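Local atomic coordinates of galactose mutarotase related enzyme (Lactobacillus acidophilus, PDB entry 3DCD), a protein that probably binds carbohydrate and, like its aldose 1-epimerase relatives, may interconvert the anomers of a sugar, although its own function is not established. Residues G211-V216 and N228-D233; G18-Q22 and R112-N116. All blocks are in the same frame, centred on the assembly; numbering follows the deposited sequence.

Both contacts involve the large antiparallel sheet of the galactose mutarotase-like beta-sandwich, but in different ways. Interaction 1 lies within that sheet, where residues 211-216 and 228-233 belong to the hairpin of strands 214-220 and 226-232. Interaction 2 leaves it: strand 109-118 sends side chains across to residues 18-22, at the N-terminal part of strand 20-26, an edge strand of the small sheet formed by 2-6, 10-15 and 20-26. Strands 121-130 and 282-292 separate 109-118 from 226-232, and the centres of the two contacts are about 19 Å apart. Their nearest atoms are about 6 Å apart and do not touch. Both segments of interaction 2 precede those of interaction 1 in the sequence.

Interaction 1 of 2, residues G211-V216 and N228-D233; sequences GNDNKV and NVWTRD
The open end of the antiparallel hairpin formed by strands 214-220 and 226-232, in the large sheet of the sandwich, joins G211-V216 to N228-D233. V216 and V229 form a hydrogen-bonded pair: V216 N donates to V229 O and V229 N to V216 O, both at 2.8 Å and nearly straight. Their branched side chains share one face of the sheet and both pack on I252 of strand 249-256, so valine suits this buried place. K215 and W230, the neighbouring non-hydrogen-bonded pair, share the other face. The lysine chain runs alongside the indole with CG about 3.1 Å above the ring plane, offset toward the rim, then bends at chi3 and chi4 (-75° and -77°), which carries NZ back to D213 O at 2.6 Å in the carbonyl plane. Lysine thus offers an apolar stem to the ring and a charged tip to a carbonyl. OD1 of N228 sits above the rim of the same indole face, 3.6 Å from K215 CB.

T231 N still donates to N214 O at 3.0 Å, but beyond it the regular pairing gives way to a water bridge, with N212 CA still 3.2 Å from R232 O. R232 NH2 is hydrogen-bonded to S288 OG, and D233 OD1 to W256 NE1. The water accepts from R232 N and donates to both N212 O and N214 O, the latter at 3.1 Å.

Interaction 2 of 2, residues G18-Q22 and R112-N116; sequences GAEIQ and RVNYN
Y115 reaches from strand 109-118 of the large sheet to the G1 beta bulge at A19 and E20, leading into strand 20-26 of the small sheet. Its CB leaves the backbone toward residues 18-22, with CG beside the backbone N (chi1 -66°), and the ring extends from one sheet toward the other. Along the ring, CD2 is 4.2 Å from I21 CD1. Further out, CE2 meets both CD1 and CG1 of I21 at 3.7 Å, the isoleucine crossing the ring obliquely. CE1 passes 3.4 Å from A19 O, which lies at the ring edge. The tip, OH, donates to that carbonyl at 2.6 Å, nearly in line with its C=O bond. Beside it, the small CB of A19 fits against V113 CB at 4.0 Å, and A19 also packs on F93.

A water donates to Y115 OH at 2.9 Å and accepts from I21 N. The phenol therefore both gives and receives a hydrogen bond in a buried, largely apolar setting. Tyrosine suits the place because its ring supplies the packing while its hydroxyl satisfies the bulge carbonyl directly and, through the water, the amide of I21.

Interaction 1 of 2, residues G211-V216 and N228-D233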
ATOM      1  N   GLY A 211     -12.511 -12.724   2.345  1.00 21.73           N
ATOM      2  CA  GLY A 211     -12.149 -13.659   1.274  1.00 24.10           C
ATOM      3  C   GLY A 211     -10.896 -13.229   0.523  1.00 25.49           C
ATOM      4  O   GLY A 211     -10.182 -12.320   0.961  1.00 25.83           O
ATOM      5  N   ASN A 212     -10.630 -13.850  -0.623  1.00 26.15           N
ATOM      6  CA  ASN A 212      -9.418 -13.506  -1.386  1.00 27.50           C
ATOM      7  C   ASN A 212      -9.624 -13.113  -2.838  1.00 27.14           C
ATOM      8  O   ASN A 212      -8.693 -13.166  -3.660  1.00 28.12           O
ATOM      9  CB  ASN A 212      -8.357 -14.608  -1.265  1.00 28.29           C
ATOM     10  CG  ASN A 212      -8.928 -16.001  -1.449  1.00 32.18           C
ATOM     11  OD1 ASN A 212      -8.583 -16.925  -0.695  1.00 37.92           O
ATOM     12  ND2 ASN A 212      -9.812 -16.166  -2.441  1.00 32.01           N
ATOM     13  N   ASP A 213     -10.836 -12.696  -3.159  1.00 27.23           N
ATOM     14  CA  ASP A 213     -11.174 -12.377  -4.543  1.00 27.00           C
ATOM     15  C   ASP A 213     -11.412 -10.904  -4.740  1.00 25.24           C
ATOM     16  O   ASP A 213     -11.976 -10.501  -5.759  1.00 26.06           O
ATOM     17  CB  ASP A 213     -12.377 -13.199  -5.050  1.00 27.82           C
ATOM     18  CG  ASP A 213     -13.631 -13.043  -4.186  1.00 31.03           C
ATOM     19  OD1 ASP A 213     -13.585 -12.452  -3.070  1.00 34.10           O
ATOM     20  OD2 ASP A 213     -14.684 -13.545  -4.638  1.00 34.74           O
ATOM     21  N   ASN A 214     -10.971 -10.094  -3.778  1.00 23.09           N
ATOM     22  CA  ASN A 214     -11.249  -8.671  -3.842  1.00 20.26           C
ATOM     23  C   ASN A 214     -10.367  -7.970  -4.853  1.00 19.56           C
ATOM     24  O   ASN A 214      -9.141  -8.205  -4.932  1.00 18.32           O
ATOM     25  CB  ASN A 214     -11.140  -7.997  -2.473  1.00 19.27           C
ATOM     26  CG  ASN A 214     -12.037  -8.651  -1.449  1.00 18.87           C
ATOM     27  OD1 ASN A 214     -11.566  -9.316  -0.523  1.00 19.89           O
ATOM     28  ND2 ASN A 214     -13.331  -8.479  -1.617  1.00 15.01           N
ATOM     29  N   LYS A 215     -11.011  -7.121  -5.635  1.00 19.05           N
ATOM     30  CA  LYS A 215     -10.310  -6.317  -6.618  1.00 20.31           C
ATOM     31  C   LYS A 215     -10.871  -4.913  -6.573  1.00 19.59           C
ATOM     32  O   LYS A 215     -12.085  -4.726  -6.559  1.00 20.54           O
ATOM     33  CB  LYS A 215     -10.479  -6.904  -8.020  1.00 20.73           C
ATOM     34  CG  LYS A 215     -10.166  -8.389  -8.067  1.00 25.75           C
ATOM     35  CD  LYS A 215     -10.807  -9.101  -9.272  1.00 32.12           C
ATOM     36  CE  LYS A 215     -12.344  -9.356  -9.146  1.00 36.48           C
ATOM     37  NZ  LYS A 215     -12.752 -10.510  -8.257  1.00 37.32           N
ATOM     38  N   VAL A 216      -9.990  -3.931  -6.564  1.00 18.53           N
ATOM     39  CA  VAL A 216     -10.405  -2.536  -6.624  1.00 17.74           C
ATOM     40  C   VAL A 216     -10.022  -2.002  -8.019  1.00 18.58           C
ATOM     41  O   VAL A 216      -8.850  -2.073  -8.396  1.00 17.67           O
ATOM     42  CB  VAL A 216      -9.723  -1.689  -5.515  1.00 17.78           C
ATOM     43  CG1 VAL A 216     -10.226  -0.234  -5.558  1.00 16.84           C
ATOM     44  CG2 VAL A 216      -9.952  -2.317  -4.107  1.00 16.24           C
ATOM     45  N   ASN A 228      -6.143  -1.870 -12.018  1.00 17.70           N
ATOM     46  CA  ASN A 228      -6.807  -2.870 -11.189  1.00 18.61           C
ATOM     47  C   ASN A 228      -5.895  -3.395 -10.096  1.00 17.80           C
ATOM     48  O   ASN A 228      -4.744  -3.748 -10.375  1.00 18.31           O
ATOM     49  CB  ASN A 228      -7.303  -3.997 -12.069  1.00 20.33           C
ATOM     50  CG  ASN A 228      -8.495  -4.672 -11.492  1.00 26.08           C
ATOM     51  OD1 ASN A 228      -8.399  -5.404 -10.496  1.00 32.50           O
ATOM     52  ND2 ASN A 228      -9.649  -4.415 -12.089  1.00 31.62           N
ATOM     53  N   VAL A 229      -6.372  -3.391  -8.843  1.00 16.57           N
ATOM     54  CA  VAL A 229      -5.570  -3.879  -7.730  1.00 16.42           C
ATOM     55  C   VAL A 229      -6.267  -5.095  -7.116  1.00 17.47           C
ATOM     56  O   VAL A 229      -7.370  -4.979  -6.577  1.00 16.68           O
ATOM     57  CB  VAL A 229      -5.349  -2.792  -6.637  1.00 16.14           C
ATOM     58  CG1 VAL A 229      -4.501  -3.335  -5.510  1.00 13.95           C
ATOM     59  CG2 VAL A 229      -4.650  -1.554  -7.241  1.00 16.72           C
ATOM     60  N   TRP A 230      -5.612  -6.247  -7.217  1.00 17.88           N
ATOM     61  CA  TRP A 230      -6.125  -7.483  -6.627  1.00 19.10           C
ATOM     62  C   TRP A 230      -5.465  -7.598  -5.245  1.00 17.39           C
ATOM     63  O   TRP A 230      -4.228  -7.687  -5.134  1.00 16.54           O
ATOM     64  CB  TRP A 230      -5.747  -8.671  -7.508  1.00 21.39           C
ATOM     65  CG  TRP A 230      -6.180  -8.504  -8.950  1.00 26.61           C
ATOM     66  CD1 TRP A 230      -5.691  -7.591  -9.867  1.00 28.82           C
ATOM     67  CD2 TRP A 230      -7.169  -9.267  -9.643  1.00 29.82           C
ATOM     68  NE1 TRP A 230      -6.335  -7.734 -11.070  1.00 30.36           N
ATOM     69  CE2 TRP A 230      -7.239  -8.760 -10.970  1.00 30.03           C
ATOM     70  CE3 TRP A 230      -8.002 -10.331  -9.281  1.00 31.27           C
ATOM     71  CZ2 TRP A 230      -8.114  -9.283 -11.930  1.00 29.79           C
ATOM     72  CZ3 TRP A 230      -8.881 -10.854 -10.239  1.00 29.50           C
ATOM     73  CH2 TRP A 230      -8.924 -10.332 -11.551  1.00 29.24           C
ATOM     74  N   THR A 231      -6.280  -7.589  -4.191  1.00 17.32           N
ATOM     75  CA  THR A 231      -5.753  -7.465  -2.820  1.00 17.24           C
ATOM     76  C   THR A 231      -5.550  -8.814  -2.149  1.00 17.24           C
ATOM     77  O   THR A 231      -5.199  -8.878  -0.964  1.00 17.65           O
ATOM     78  CB  THR A 231      -6.681  -6.607  -1.947  1.00 17.63           C
ATOM     79  OG1 THR A 231      -7.998  -7.174  -1.979  1.00 17.59           O
ATOM     80  CG2 THR A 231      -6.745  -5.140  -2.474  1.00 18.90           C
ATOM     81  N   ARG A 232      -5.781  -9.891  -2.908  1.00 17.79           N
ATOM     82  CA  ARG A 232      -5.611 -11.253  -2.402  1.00 17.44           C
ATOM     83  C   ARG A 232      -6.297 -11.378  -1.029  1.00 17.98           C
ATOM     84  O   ARG A 232      -7.485 -11.054  -0.903  1.00 18.77           O
ATOM     85  CB  ARG A 232      -4.121 -11.611  -2.366  1.00 17.73           C
ATOM     86  CG  ARG A 232      -3.441 -11.475  -3.749  1.00 17.51           C
ATOM     87  CD  ARG A 232      -2.016 -12.045  -3.741  1.00 17.98           C
ATOM     88  NE  ARG A 232      -1.210 -11.524  -4.847  1.00 16.05           N
ATOM     89  CZ  ARG A 232       0.118 -11.488  -4.839  1.00 18.52           C
ATOM     90  NH1 ARG A 232       0.795 -11.946  -3.796  1.00 18.38           N
ATOM     91  NH2 ARG A 232       0.778 -11.004  -5.872  1.00 17.18           N
ATOM     92  N   ASP A 233      -5.568 -11.809  -0.005  1.00 17.55           N
ATOM     93  CA  ASP A 233      -6.182 -12.031   1.300  1.00 17.91           C
ATOM     94  C   ASP A 233      -6.063 -10.855   2.272  1.00 17.12           C
ATOM     95  O   ASP A 233      -6.217 -11.037   3.491  1.00 16.81           O
ATOM     96  CB  ASP A 233      -5.635 -13.311   1.942  1.00 18.47           C
ATOM     97  CG  ASP A 233      -4.120 -13.267   2.197  1.00 21.86           C
ATOM     98  OD1 ASP A 233      -3.410 -12.289   1.824  1.00 22.02           O
ATOM     99  OD2 ASP A 233      -3.631 -14.248   2.791  1.00 24.42           O
TER
HETATM  100  O   HOH W   1      -7.419 -10.745  -5.370  1.00 25.98           O

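Interaction 2 of 2, residues G18-Q22 and R112-N116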
ATOM      1  N   GLY A  18      13.602   2.097   0.459  1.00 16.52           N
ATOM      2  CA  GLY A  18      12.224   1.710   0.765  1.00 16.41           C
ATOM      3  C   GLY A  18      11.612   0.704  -0.197  1.00 16.15           C
ATOM      4  O   GLY A  18      10.399   0.497  -0.169  1.00 16.44           O
ATOM      5  N   ALA A  19      12.436   0.085  -1.052  1.00 15.92           N
ATOM      6  CA  ALA A  19      11.960  -0.884  -2.068  1.00 15.07           C
ATOM      7  C   ALA A  19      10.731  -0.322  -2.784  1.00 14.56           C
ATOM      8  O   ALA A  19       9.714  -1.002  -2.930  1.00 14.51           O
ATOM      9  CB  ALA A  19      11.665  -2.281  -1.425  1.00 14.82           C
ATOM     10  N   GLU A  20      10.830   0.947  -3.204  1.00 14.30           N
ATOM     11  CA  GLU A  20       9.661   1.722  -3.630  1.00 13.73           C
ATOM     12  C   GLU A  20       9.607   1.872  -5.138  1.00 13.84           C
ATOM     13  O   GLU A  20      10.584   2.299  -5.766  1.00 13.54           O
ATOM     14  CB  GLU A  20       9.678   3.125  -2.999  1.00 14.64           C
ATOM     15  CG  GLU A  20       8.474   3.958  -3.373  1.00 13.24           C
ATOM     16  CD  GLU A  20       8.616   5.445  -3.010  1.00 14.92           C
ATOM     17  OE1 GLU A  20       9.726   6.029  -3.156  1.00 16.19           O
ATOM     18  OE2 GLU A  20       7.596   6.032  -2.606  1.00 15.29           O
ATOM     19  N   ILE A  21       8.454   1.538  -5.717  1.00 13.45           N
ATOM     20  CA  ILE A  21       8.222   1.764  -7.150  1.00 13.58           C
ATOM     21  C   ILE A  21       8.337   3.268  -7.410  1.00 13.82           C
ATOM     22  O   ILE A  21       7.725   4.058  -6.694  1.00 14.24           O
ATOM     23  CB  ILE A  21       6.832   1.277  -7.560  1.00 13.37           C
ATOM     24  CG1 ILE A  21       6.769  -0.257  -7.505  1.00 13.55           C
ATOM     25  CG2 ILE A  21       6.453   1.792  -8.963  1.00 14.36           C
ATOM     26  CD1 ILE A  21       5.304  -0.760  -7.633  1.00 15.10           C
ATOM     27  N   GLN A  22       9.149   3.643  -8.400  1.00 13.78           N
ATOM     28  CA  GLN A  22       9.309   5.045  -8.818  1.00 14.49           C
ATOM     29  C   GLN A  22       8.457   5.373 -10.030  1.00 14.59           C
ATOM     30  O   GLN A  22       8.026   6.516 -10.204  1.00 15.22           O
ATOM     31  CB  GLN A  22      10.780   5.344  -9.183  1.00 14.47           C
ATOM     32  CG  GLN A  22      11.780   5.029  -8.099  1.00 15.24           C
ATOM     33  CD  GLN A  22      11.482   5.806  -6.850  1.00 16.24           C
ATOM     34  OE1 GLN A  22      11.704   7.006  -6.801  1.00 15.82           O
ATOM     35  NE2 GLN A  22      10.947   5.138  -5.847  1.00 13.59           N
ATOM     36  N   ARG A 112      11.360  -9.247   2.924  1.00 15.00           N
ATOM     37  CA  ARG A 112      11.607  -9.243   1.491  1.00 15.52           C
ATOM     38  C   ARG A 112      10.414  -8.658   0.744  1.00 15.76           C
ATOM     39  O   ARG A 112       9.268  -9.023   1.014  1.00 17.11           O
ATOM     40  CB  ARG A 112      11.896 -10.664   0.992  1.00 15.34           C
ATOM     41  CG  ARG A 112      13.304 -11.160   1.311  1.00 15.77           C
ATOM     42  CD  ARG A 112      13.461 -12.633   0.906  1.00 16.03           C
ATOM     43  NE  ARG A 112      14.813 -13.109   1.165  1.00 17.49           N
ATOM     44  CZ  ARG A 112      15.220 -13.580   2.343  1.00 17.15           C
ATOM     45  NH1 ARG A 112      14.377 -13.656   3.369  1.00 16.80           N
ATOM     46  NH2 ARG A 112      16.467 -13.978   2.490  1.00 16.18           N
ATOM     47  N   VAL A 113      10.697  -7.740  -0.179  1.00 16.01           N
ATOM     48  CA  VAL A 113       9.702  -7.201  -1.091  1.00 15.93           C
ATOM     49  C   VAL A 113      10.114  -7.618  -2.497  1.00 15.87           C
ATOM     50  O   VAL A 113      11.172  -7.220  -3.011  1.00 15.80           O
ATOM     51  CB  VAL A 113       9.560  -5.641  -0.987  1.00 15.90           C
ATOM     52  CG1 VAL A 113       8.473  -5.144  -1.932  1.00 16.64           C
ATOM     53  CG2 VAL A 113       9.208  -5.236   0.448  1.00 15.98           C
ATOM     54  N   ASN A 114       9.284  -8.463  -3.091  1.00 16.44           N
ATOM     55  CA  ASN A 114       9.536  -8.968  -4.422  1.00 16.95           C
ATOM     56  C   ASN A 114       8.550  -8.344  -5.379  1.00 16.45           C
ATOM     57  O   ASN A 114       7.356  -8.293  -5.099  1.00 16.84           O
ATOM     58  CB  ASN A 114       9.381 -10.483  -4.476  1.00 16.84           C
ATOM     59  CG  ASN A 114       9.366 -11.013  -5.915  1.00 18.62           C
ATOM     60  OD1 ASN A 114      10.401 -11.113  -6.571  1.00 18.78           O
ATOM     61  ND2 ASN A 114       8.193 -11.346  -6.398  1.00 17.68           N
ATOM     62  N   TYR A 115       9.070  -7.875  -6.510  1.00 16.85           N
ATOM     63  CA  TYR A 115       8.250  -7.360  -7.597  1.00 16.14           C
ATOM     64  C   TYR A 115       8.507  -8.224  -8.808  1.00 16.56           C
ATOM     65  O   TYR A 115       9.663  -8.505  -9.146  1.00 15.38           O
ATOM     66  CB  TYR A 115       8.654  -5.924  -7.941  1.00 16.06           C
ATOM     67  CG  TYR A 115       8.370  -4.933  -6.850  1.00 15.65           C
ATOM     68  CD1 TYR A 115       9.381  -4.506  -5.992  1.00 15.35           C
ATOM     69  CD2 TYR A 115       7.091  -4.408  -6.687  1.00 13.75           C
ATOM     70  CE1 TYR A 115       9.112  -3.583  -4.988  1.00 16.01           C
ATOM     71  CE2 TYR A 115       6.799  -3.481  -5.687  1.00 14.94           C
ATOM     72  CZ  TYR A 115       7.817  -3.071  -4.846  1.00 15.39           C
ATOM     73  OH  TYR A 115       7.541  -2.161  -3.857  1.00 15.66           O
ATOM     74  N   ASN A 116       7.440  -8.647  -9.473  1.00 17.07           N
ATOM     75  CA  ASN A 116       7.615  -9.401 -10.691  1.00 18.12           C
ATOM     76  C   ASN A 116       6.522  -9.134 -11.715  1.00 18.83           C
ATOM     77  O   ASN A 116       5.394  -8.787 -11.354  1.00 18.48           O
ATOM     78  CB  ASN A 116       7.808 -10.889 -10.397  1.00 19.01           C
ATOM     79  CG  ASN A 116       6.547 -11.568  -9.996  1.00 21.38           C
ATOM     80  OD1 ASN A 116       5.700 -11.873 -10.847  1.00 24.97           O
ATOM     81  ND2 ASN A 116       6.396 -11.829  -8.693  1.00 21.42           N
TER
HETATM   82  O   HOH W   2       6.245   0.420  -4.166  1.00 13.81           O